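Local coordinates for serine racemase (Enterococcus faecalis, PDB 4ECL), which belongs to the alanine racemase family, whose members join an N-terminal TIM-barrel domain to a C-terminal domain rich in beta strands, at residues E10-L13 with N14-E17; H44-Y47 with E48-Y52; E343-A346 with P347-A350. All coordinates share one frame; numbering follows the deposited sequence.

Contact 1: E10-L13 with N14-E17; sequences EINL and NNLE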
ATOM      1  N   GLU A  10       4.703  -4.391  15.028  1.00 26.02           N
ATOM      2  CA  GLU A  10       5.627  -4.777  16.074  1.00 18.13           C
ATOM      3  C   GLU A  10       6.545  -5.817  15.463  1.00 19.23           C
ATOM      4  O   GLU A  10       6.082  -6.812  14.905  1.00 24.48           O
ATOM      5  CB  GLU A  10       4.858  -5.353  17.276  1.00 22.41           C
ATOM      6  CG  GLU A  10       4.778  -4.427  18.468  1.00 41.29           C
ATOM      7  CD  GLU A  10       4.195  -5.104  19.710  1.00 45.89           C
ATOM      8  OE1 GLU A  10       3.448  -4.435  20.454  1.00 49.09           O
ATOM      9  OE2 GLU A  10       4.490  -6.298  19.938  1.00 41.37           O
ATOM     10  N   ILE A  11       7.846  -5.548  15.512  1.00 26.65           N
ATOM     11  CA  ILE A  11       8.851  -6.397  14.873  1.00 26.39           C
ATOM     12  C   ILE A  11       9.612  -7.193  15.930  1.00 31.39           C
ATOM     13  O   ILE A  11      10.356  -6.617  16.735  1.00 34.40           O
ATOM     14  CB  ILE A  11       9.852  -5.549  14.067  1.00 29.50           C
ATOM     15  CG1 ILE A  11       9.121  -4.722  13.014  1.00 31.57           C
ATOM     16  CG2 ILE A  11      10.882  -6.432  13.387  1.00 32.27           C
ATOM     17  CD1 ILE A  11       8.316  -5.561  12.045  1.00 31.75           C
ATOM     18  N   ASN A  12       9.413  -8.511  15.945  1.00 23.60           N
ATOM     19  CA  ASN A  12      10.058  -9.350  16.952  1.00 18.95           C
ATOM     20  C   ASN A  12      11.490  -9.678  16.521  1.00 28.08           C
ATOM     21  O   ASN A  12      11.728 -10.640  15.772  1.00 24.40           O
ATOM     22  CB  ASN A  12       9.255 -10.629  17.210  1.00 22.08           C
ATOM     23  CG  ASN A  12       9.791 -11.430  18.412  1.00 31.25           C
ATOM     24  OD1 ASN A  12      10.980 -11.381  18.721  1.00 31.74           O
ATOM     25  ND2 ASN A  12       8.905 -12.152  19.097  1.00 29.40           N
ATOM     26  N   LEU A  13      12.438  -8.873  16.994  1.00 26.95           N
ATOM     27  CA  LEU A  13      13.834  -9.021  16.591  1.00 29.39           C
ATOM     28  C   LEU A  13      14.448 -10.343  17.065  1.00 30.88           C
ATOM     29  O   LEU A  13      15.314 -10.910  16.405  1.00 26.39           O
ATOM     30  CB  LEU A  13      14.661  -7.829  17.075  1.00 26.52           C
ATOM     31  CG  LEU A  13      14.386  -6.535  16.316  1.00 31.73           C
ATOM     32  CD1 LEU A  13      15.399  -5.480  16.713  1.00 40.44           C
ATOM     33  CD2 LEU A  13      14.383  -6.744  14.797  1.00 31.80           C
ATOM     34  N   ASN A  14      13.997 -10.832  18.210  1.00 29.65           N
ATOM     35  CA  ASN A  14      14.441 -12.125  18.683  1.00 32.47           C
ATOM     36  C   ASN A  14      14.039 -13.217  17.716  1.00 29.50           C
ATOM     37  O   ASN A  14      14.825 -14.105  17.426  1.00 26.26           O
ATOM     38  CB  ASN A  14      13.883 -12.423  20.074  1.00 42.91           C
ATOM     39  CG  ASN A  14      14.803 -11.952  21.169  1.00 54.90           C
ATOM     40  OD1 ASN A  14      15.673 -12.699  21.626  1.00 66.05           O
ATOM     41  ND2 ASN A  14      14.637 -10.704  21.585  1.00 55.32           N
ATOM     42  N   ASN A  15      12.813 -13.140  17.215  1.00 26.86           N
ATOM     43  CA  ASN A  15      12.333 -14.122  16.265  1.00 27.26           C
ATOM     44  C   ASN A  15      13.104 -14.050  14.947  1.00 29.74           C
ATOM     45  O   ASN A  15      13.374 -15.077  14.321  1.00 28.61           O
ATOM     46  CB  ASN A  15      10.844 -13.927  16.015  1.00 27.61           C
ATOM     47  CG  ASN A  15       9.989 -14.738  16.952  1.00 29.34           C
ATOM     48  OD1 ASN A  15      10.498 -15.408  17.859  1.00 30.41           O
ATOM     49  ND2 ASN A  15       8.674 -14.691  16.740  1.00 25.22           N
ATOM     50  N   LEU A  16      13.456 -12.833  14.537  1.00 27.75           N
ATOM     51  CA  LEU A  16      14.217 -12.613  13.308  1.00 20.95           C
ATOM     52  C   LEU A  16      15.606 -13.240  13.401  1.00 26.92           C
ATOM     53  O   LEU A  16      16.078 -13.866  12.453  1.00 23.76           O
ATOM     54  CB  LEU A  16      14.351 -11.118  13.017  1.00 17.48           C
ATOM     55  CG  LEU A  16      15.186 -10.685  11.802  1.00 20.55           C
ATOM     56  CD1 LEU A  16      14.559 -11.134  10.493  1.00 21.92           C
ATOM     57  CD2 LEU A  16      15.363  -9.173  11.805  1.00 19.07           C
ATOM     58  N   GLU A  17      16.251 -13.042  14.548  1.00 24.41           N
ATOM     59  CA  GLU A  17      17.564 -13.604  14.831  1.00 29.37           C
ATOM     60  C   GLU A  17      17.495 -15.127  14.853  1.00 26.58           C
ATOM     61  O   GLU A  17      18.412 -15.807  14.393  1.00 23.59           O
ATOM     62  CB  GLU A  17      18.061 -13.084  16.180  1.00 35.10           C
ATOM     63  CG  GLU A  17      19.491 -13.457  16.542  1.00 43.16           C
ATOM     64  CD  GLU A  17      19.874 -12.918  17.907  1.00 45.22           C
ATOM     65  OE1 GLU A  17      18.957 -12.531  18.658  1.00 53.76           O
ATOM     66  OE2 GLU A  17      21.078 -12.863  18.227  1.00 39.61           O
TER
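Asn12 meets Asn15 in two ways at once, through a capping hydrogen bond and through a stack of the two side-chain amides. The backbone N of Asn15 donates to Asn12 OD1 over 3.0 Å, with an N-H...O angle of 156°. The donor stands above the plane of the Asn12 amide, well away from a lone-pair direction, and the amide itself lies flat against that of Asn15. With chi1 at -171°, CG of Asn12 sits beside the residue's own carbonyl carbon, and this brings the amide over its neighbour. The two planes are only 7° apart, and Asn12 CG lies 3.6 Å from Asn15 CG. The two ND2 atoms are both donors and merely lie near each other; Asn15 ND2 is instead hydrogen-bonded to Pro243 O, which helps fix the rotation of that amide. Asn14 contributes through its CB, 3.4 Å from Asn12 OD1. This is an N-cap: Asn12 stands between strand 7-11, which pairs with strands 245-257 and 369-372 of the mixed sheet, and helix 13-25, so the chain passes here from a strand of that sheet into a helix. Backbone bonds continue the turn, from Leu16 N to Asn12 O at 3.1 Å and from Glu17 N to Leu13 O at 3.0 Å. Leu13 is buried; its CB leaves the backbone away from the residues that follow, but its branch runs alongside Leu16, both pointing the same way, with Leu13 CD2 4.0 Å from Leu16 CD2. Both leucines rest against Tyr52 of helix 46-55, while Leu16 also packs on Leu224 and Val244.

Contact 2: H44-Y47 with E48-Y52; sequences HGMY and EVTTY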
ATOM      1  N   HIS A  44       8.285  -4.971   6.832  1.00 23.85           N
ATOM      2  CA  HIS A  44       8.740  -5.046   8.216  1.00 18.28           C
ATOM      3  C   HIS A  44       9.473  -3.788   8.658  1.00 23.20           C
ATOM      4  O   HIS A  44       9.766  -3.614   9.841  1.00 31.92           O
ATOM      5  CB  HIS A  44       9.661  -6.258   8.395  1.00 16.08           C
ATOM      6  CG  HIS A  44       8.945  -7.567   8.304  1.00 19.00           C
ATOM      7  ND1 HIS A  44       8.373  -8.019   7.137  1.00 18.48           N
ATOM      8  CD2 HIS A  44       8.694  -8.513   9.240  1.00 18.73           C
ATOM      9  CE1 HIS A  44       7.796  -9.187   7.357  1.00 16.80           C
ATOM     10  NE2 HIS A  44       7.977  -9.509   8.623  1.00 20.10           N
ATOM     11  N   GLY A  45       9.777  -2.913   7.712  1.00 21.41           N
ATOM     12  CA  GLY A  45      10.587  -1.747   8.012  1.00 21.16           C
ATOM     13  C   GLY A  45      12.032  -1.989   7.626  1.00 22.82           C
ATOM     14  O   GLY A  45      12.745  -2.728   8.295  1.00 20.21           O
HETATM   15  N   MSE A  46      12.474  -1.358   6.544  1.00 21.57           N
HETATM   16  CA  MSE A  46      13.812  -1.613   6.037  1.00 20.80           C
HETATM   17  C   MSE A  46      14.896  -1.115   6.984  1.00 20.42           C
HETATM   18  O   MSE A  46      15.926  -1.770   7.149  1.00 18.80           O
HETATM   19  CB  MSE A  46      14.011  -1.021   4.635  1.00 24.03           C
HETATM   20  CG  MSE A  46      15.081  -1.763   3.835  1.00 17.09           C
HETATM   21 SE   MSE A  46      15.416  -1.006   2.085  0.70 35.16          SE
HETATM   22  CE  MSE A  46      13.618  -1.127   1.345  1.00 55.70           C
ATOM     23  N   TYR A  47      14.662   0.029   7.616  1.00 21.37           N
ATOM     24  CA  TYR A  47      15.650   0.586   8.538  1.00 26.61           C
ATOM     25  C   TYR A  47      15.828  -0.329   9.747  1.00 30.54           C
ATOM     26  O   TYR A  47      16.946  -0.700  10.113  1.00 31.07           O
ATOM     27  CB  TYR A  47      15.241   1.990   8.992  1.00 32.65           C
ATOM     28  CG  TYR A  47      16.191   2.593  10.007  1.00 40.93           C
ATOM     29  CD1 TYR A  47      17.484   2.935   9.649  1.00 40.43           C
ATOM     30  CD2 TYR A  47      15.795   2.820  11.320  1.00 49.36           C
ATOM     31  CE1 TYR A  47      18.364   3.484  10.560  1.00 48.24           C
ATOM     32  CE2 TYR A  47      16.673   3.370  12.246  1.00 54.16           C
ATOM     33  CZ  TYR A  47      17.959   3.699  11.858  1.00 55.44           C
ATOM     34  OH  TYR A  47      18.848   4.246  12.759  1.00 58.02           O
ATOM     35  N   GLU A  48      14.707  -0.704  10.345  1.00 30.63           N
ATOM     36  CA  GLU A  48      14.725  -1.518  11.546  1.00 29.21           C
ATOM     37  C   GLU A  48      15.359  -2.866  11.258  1.00 29.25           C
ATOM     38  O   GLU A  48      16.266  -3.292  11.963  1.00 30.33           O
ATOM     39  CB  GLU A  48      13.307  -1.695  12.102  1.00 30.86           C
ATOM     40  CG  GLU A  48      12.716  -0.424  12.728  1.00 41.15           C
ATOM     41  CD  GLU A  48      12.148   0.563  11.699  1.00 49.92           C
ATOM     42  OE1 GLU A  48      11.999   0.201  10.508  1.00 47.39           O
ATOM     43  OE2 GLU A  48      11.848   1.711  12.091  1.00 55.26           O
ATOM     44  N   VAL A  49      14.895  -3.524  10.205  1.00 23.35           N
ATOM     45  CA  VAL A  49      15.324  -4.883   9.932  1.00 19.25           C
ATOM     46  C   VAL A  49      16.785  -4.984   9.508  1.00 24.84           C
ATOM     47  O   VAL A  49      17.549  -5.776  10.067  1.00 21.98           O
ATOM     48  CB  VAL A  49      14.417  -5.551   8.898  1.00 20.74           C
ATOM     49  CG1 VAL A  49      15.067  -6.826   8.351  1.00 25.28           C
ATOM     50  CG2 VAL A  49      13.078  -5.846   9.516  1.00 24.51           C
ATOM     51  N   THR A  50      17.179  -4.172   8.536  1.00 24.74           N
ATOM     52  CA  THR A  50      18.510  -4.279   7.953  1.00 27.89           C
ATOM     53  C   THR A  50      19.632  -3.909   8.926  1.00 29.67           C
ATOM     54  O   THR A  50      20.665  -4.585   8.968  1.00 31.54           O
ATOM     55  CB  THR A  50      18.638  -3.470   6.638  1.00 33.18           C
ATOM     56  OG1 THR A  50      17.507  -3.731   5.795  1.00 31.43           O
ATOM     57  CG2 THR A  50      19.887  -3.873   5.892  1.00 34.03           C
ATOM     58  N   THR A  51      19.445  -2.857   9.716  1.00 26.92           N
ATOM     59  CA  THR A  51      20.465  -2.517  10.710  1.00 25.97           C
ATOM     60  C   THR A  51      20.654  -3.668  11.712  1.00 24.50           C
ATOM     61  O   THR A  51      21.784  -4.006  12.089  1.00 21.31           O
ATOM     62  CB  THR A  51      20.141  -1.209  11.453  1.00 27.75           C
ATOM     63  OG1 THR A  51      18.856  -1.323  12.062  1.00 23.74           O
ATOM     64  CG2 THR A  51      20.127  -0.032  10.486  1.00 25.69           C
ATOM     65  N   TYR A  52      19.547  -4.289  12.121  1.00 20.64           N
ATOM     66  CA  TYR A  52      19.628  -5.411  13.049  1.00 20.30           C
ATOM     67  C   TYR A  52      20.287  -6.636  12.391  1.00 21.78           C
ATOM     68  O   TYR A  52      21.111  -7.318  13.011  1.00 23.61           O
ATOM     69  CB  TYR A  52      18.245  -5.773  13.618  1.00 17.85           C
ATOM     70  CG  TYR A  52      18.307  -6.802  14.730  1.00 28.42           C
ATOM     71  CD1 TYR A  52      18.692  -6.436  16.014  1.00 27.23           C
ATOM     72  CD2 TYR A  52      17.999  -8.144  14.495  1.00 30.45           C
ATOM     73  CE1 TYR A  52      18.759  -7.364  17.031  1.00 34.27           C
ATOM     74  CE2 TYR A  52      18.065  -9.084  15.516  1.00 30.50           C
ATOM     75  CZ  TYR A  52      18.446  -8.684  16.779  1.00 36.07           C
ATOM     76  OH  TYR A  52      18.517  -9.597  17.807  1.00 42.66           O
TER
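Gly45 O accepts from Val49 N over 3.0 Å, the opening bond of a helix in which Gly45 holds the N-cap position. The next step repeats it, Thr50 N to Met46 O, whereas Thr51 N to Tyr47 O is stretched and weak. Gly45 itself has a positive phi of 98°, a conformation that suits a residue without a side chain, and Glu48 OE1 curls back to lie 3.5 Å from Gly45 CA. A bend at chi2 of Glu48 (80°) makes this return possible. The carboxylate stands nearly perpendicular to the Tyr47 ring, with Glu48 OE2 4.2 Å from Tyr47 CD2. Across the same ring, Thr51 CG2 approaches obliquely, 3.9 Å from Tyr47 CE1. Two threonine hydroxyls turn back onto the helix: Thr50 OG1 donates to Met46 O at 2.9 Å, and Thr51 OG1 to Tyr47 O at 2.8 Å. Met46 O is thus gripped twice, by the amide and the hydroxyl of one residue. Val49 CG2 packs against His44 CB at 3.6 Å, close to Gly45 O. Beyond the segments, the His44 ring stacks on Tyr225, Tyr47 meets Tyr75 edge-to-face, and Glu40 OE1 takes the N-H of Met46, a selenomethionine. Helix 46-55, whose first turns are built here, follows strand 32-36 and helix 38-42 and leads on to the parallel neighbour strand 60-63, so it belongs to a beta-alpha-beta crossover of the TIM barrel.

Contact 3: E343-A346 with P347-A350; sequences EITA and PMVA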
ATOM      1  N   GLU A 343      -3.852 -17.104  18.007  1.00 26.98           N
ATOM      2  CA  GLU A 343      -2.950 -16.529  16.995  1.00 27.41           C
ATOM      3  C   GLU A 343      -3.610 -16.391  15.628  1.00 28.13           C
ATOM      4  O   GLU A 343      -4.270 -17.307  15.142  1.00 34.09           O
ATOM      5  CB  GLU A 343      -1.654 -17.344  16.850  1.00 31.34           C
ATOM      6  CG  GLU A 343      -0.676 -16.728  15.845  1.00 29.40           C
ATOM      7  CD  GLU A 343       0.674 -17.435  15.804  1.00 37.06           C
ATOM      8  OE1 GLU A 343       0.784 -18.587  16.286  1.00 40.38           O
ATOM      9  OE2 GLU A 343       1.634 -16.825  15.297  1.00 32.73           O
ATOM     10  N   ILE A 344      -3.433 -15.228  15.016  1.00 25.64           N
ATOM     11  CA  ILE A 344      -3.900 -14.997  13.660  1.00 23.57           C
ATOM     12  C   ILE A 344      -2.662 -14.681  12.821  1.00 24.76           C
ATOM     13  O   ILE A 344      -2.104 -13.585  12.899  1.00 27.48           O
ATOM     14  CB  ILE A 344      -4.966 -13.862  13.631  1.00 39.02           C
ATOM     15  CG1 ILE A 344      -5.375 -13.515  12.205  1.00 37.80           C
ATOM     16  CG2 ILE A 344      -4.491 -12.630  14.382  1.00 40.05           C
ATOM     17  CD1 ILE A 344      -6.346 -14.502  11.594  1.00 41.23           C
ATOM     18  N   THR A 345      -2.197 -15.668  12.061  1.00 23.09           N
ATOM     19  CA  THR A 345      -0.937 -15.521  11.332  1.00 27.01           C
ATOM     20  C   THR A 345      -1.088 -14.759  10.018  1.00 25.78           C
ATOM     21  O   THR A 345      -2.174 -14.721   9.423  1.00 23.66           O
ATOM     22  CB  THR A 345      -0.299 -16.883  11.025  1.00 32.91           C
ATOM     23  OG1 THR A 345      -1.015 -17.518   9.960  1.00 27.75           O
ATOM     24  CG2 THR A 345      -0.343 -17.768  12.262  1.00 41.87           C
ATOM     25  N   ALA A 346       0.009 -14.153   9.572  1.00 23.61           N
ATOM     26  CA  ALA A 346       0.021 -13.491   8.277  1.00 26.77           C
ATOM     27  C   ALA A 346      -0.471 -14.414   7.154  1.00 23.13           C
ATOM     28  O   ALA A 346      -1.280 -13.996   6.341  1.00 26.37           O
ATOM     29  CB  ALA A 346       1.397 -12.909   7.965  1.00 29.75           C
ATOM     30  N   PRO A 347      -0.010 -15.679   7.110  1.00 24.09           N
ATOM     31  CA  PRO A 347      -0.597 -16.497   6.040  1.00 29.59           C
ATOM     32  C   PRO A 347      -2.117 -16.688   6.126  1.00 26.97           C
ATOM     33  O   PRO A 347      -2.763 -16.692   5.074  1.00 27.35           O
ATOM     34  CB  PRO A 347       0.134 -17.840   6.177  1.00 31.21           C
ATOM     35  CG  PRO A 347       1.448 -17.479   6.754  1.00 30.80           C
ATOM     36  CD  PRO A 347       1.185 -16.321   7.691  1.00 25.45           C
HETATM   37  N   MSE A 348      -2.672 -16.824   7.329  1.00 21.66           N
HETATM   38  CA  MSE A 348      -4.116 -16.965   7.489  1.00 22.40           C
HETATM   39  C   MSE A 348      -4.849 -15.720   6.963  1.00 26.20           C
HETATM   40  O   MSE A 348      -5.902 -15.812   6.310  1.00 25.82           O
HETATM   41  CB  MSE A 348      -4.477 -17.188   8.976  1.00 30.95           C
HETATM   42  CG  MSE A 348      -4.091 -18.564   9.531  1.00 26.74           C
HETATM   43 SE   MSE A 348      -4.021 -18.612  11.505  0.78 38.05          SE
HETATM   44  CE  MSE A 348      -5.930 -18.492  11.896  1.00 43.91           C
ATOM     45  N   VAL A 349      -4.292 -14.552   7.262  1.00 19.54           N
ATOM     46  CA  VAL A 349      -4.915 -13.306   6.866  1.00 18.63           C
ATOM     47  C   VAL A 349      -4.823 -13.173   5.350  1.00 26.86           C
ATOM     48  O   VAL A 349      -5.768 -12.726   4.711  1.00 24.60           O
ATOM     49  CB  VAL A 349      -4.284 -12.086   7.591  1.00 28.71           C
ATOM     50  CG1 VAL A 349      -4.800 -10.767   7.022  1.00 17.62           C
ATOM     51  CG2 VAL A 349      -4.582 -12.150   9.089  1.00 24.51           C
ATOM     52  N   ALA A 350      -3.691 -13.598   4.784  1.00 24.05           N
ATOM     53  CA  ALA A 350      -3.478 -13.492   3.357  1.00 23.36           C
ATOM     54  C   ALA A 350      -4.434 -14.438   2.637  1.00 25.71           C
ATOM     55  O   ALA A 350      -4.991 -14.096   1.601  1.00 25.15           O
ATOM     56  CB  ALA A 350      -2.034 -13.793   3.011  1.00 21.59           C
TER
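A capped helix start carries the chain from strand 342-344 into helix 346-352, with Thr345 as N-cap. Its OG1 accepts from Met348 N at 3.2 Å, and the N-H...O angle of 161° makes the bond fairly straight. The hydroxyl is placed for this by a chi1 of 75°, which sets OG1 between the residue's own N and carbonyl carbon. Pro347 fits in the first turn, where its lack of an N-H costs no helical bond, and its CD lies 3.4 Å from Thr345 OG1. Regular helical bonds follow, Val349 N to Thr345 O and Ala350 N to Ala346 O. Met348, a selenomethionine, crosses Thr345 at about a right angle: its CG is 3.3 Å from Thr345 OG1 and its SE 3.8 Å from Thr345 CG2. Across the cap, Ile344 just before it and Val349 in the first turn form a hydrophobic staple, the apolar pair that often accompanies an N-cap. Ile344 CG1 presses on Val349 CG2 at 3.5 Å, tighter than usual for two carbons. The far end of the same isoleucine, CD1, reaches Met348 CE at 4.0 Å. Around these residues, Tyr298 of strand 298-301 touches both Ile344 and Met348, while Leu360 of helix 357-362 packs on Val349 and Ala350.

The three contacts follow one another along the chain, each at the start of a helix. Contacts 1 and 2 are neighbours, their centres about 10 Å apart, and they touch where Tyr52 of helix 46-55 lies on helix 13-25; a weak hydrogen bond joins its OH to Glu17 OE1. Arg372 of strand 369-372 is shared too, touching Leu13, Tyr47 and Glu48. Contact 3, in the C-terminal part of the chain, stands about 17 Å from contact 1 and 22 Å from contact 2, centre to centre, without touching either. Pro243 bridges part of that gap, meeting both Asn15 and Glu343. With strand 7-11 paired to strands 245-257 and 369-372, the three contacts probably lie near the junction between the barrel and the strand-rich domain.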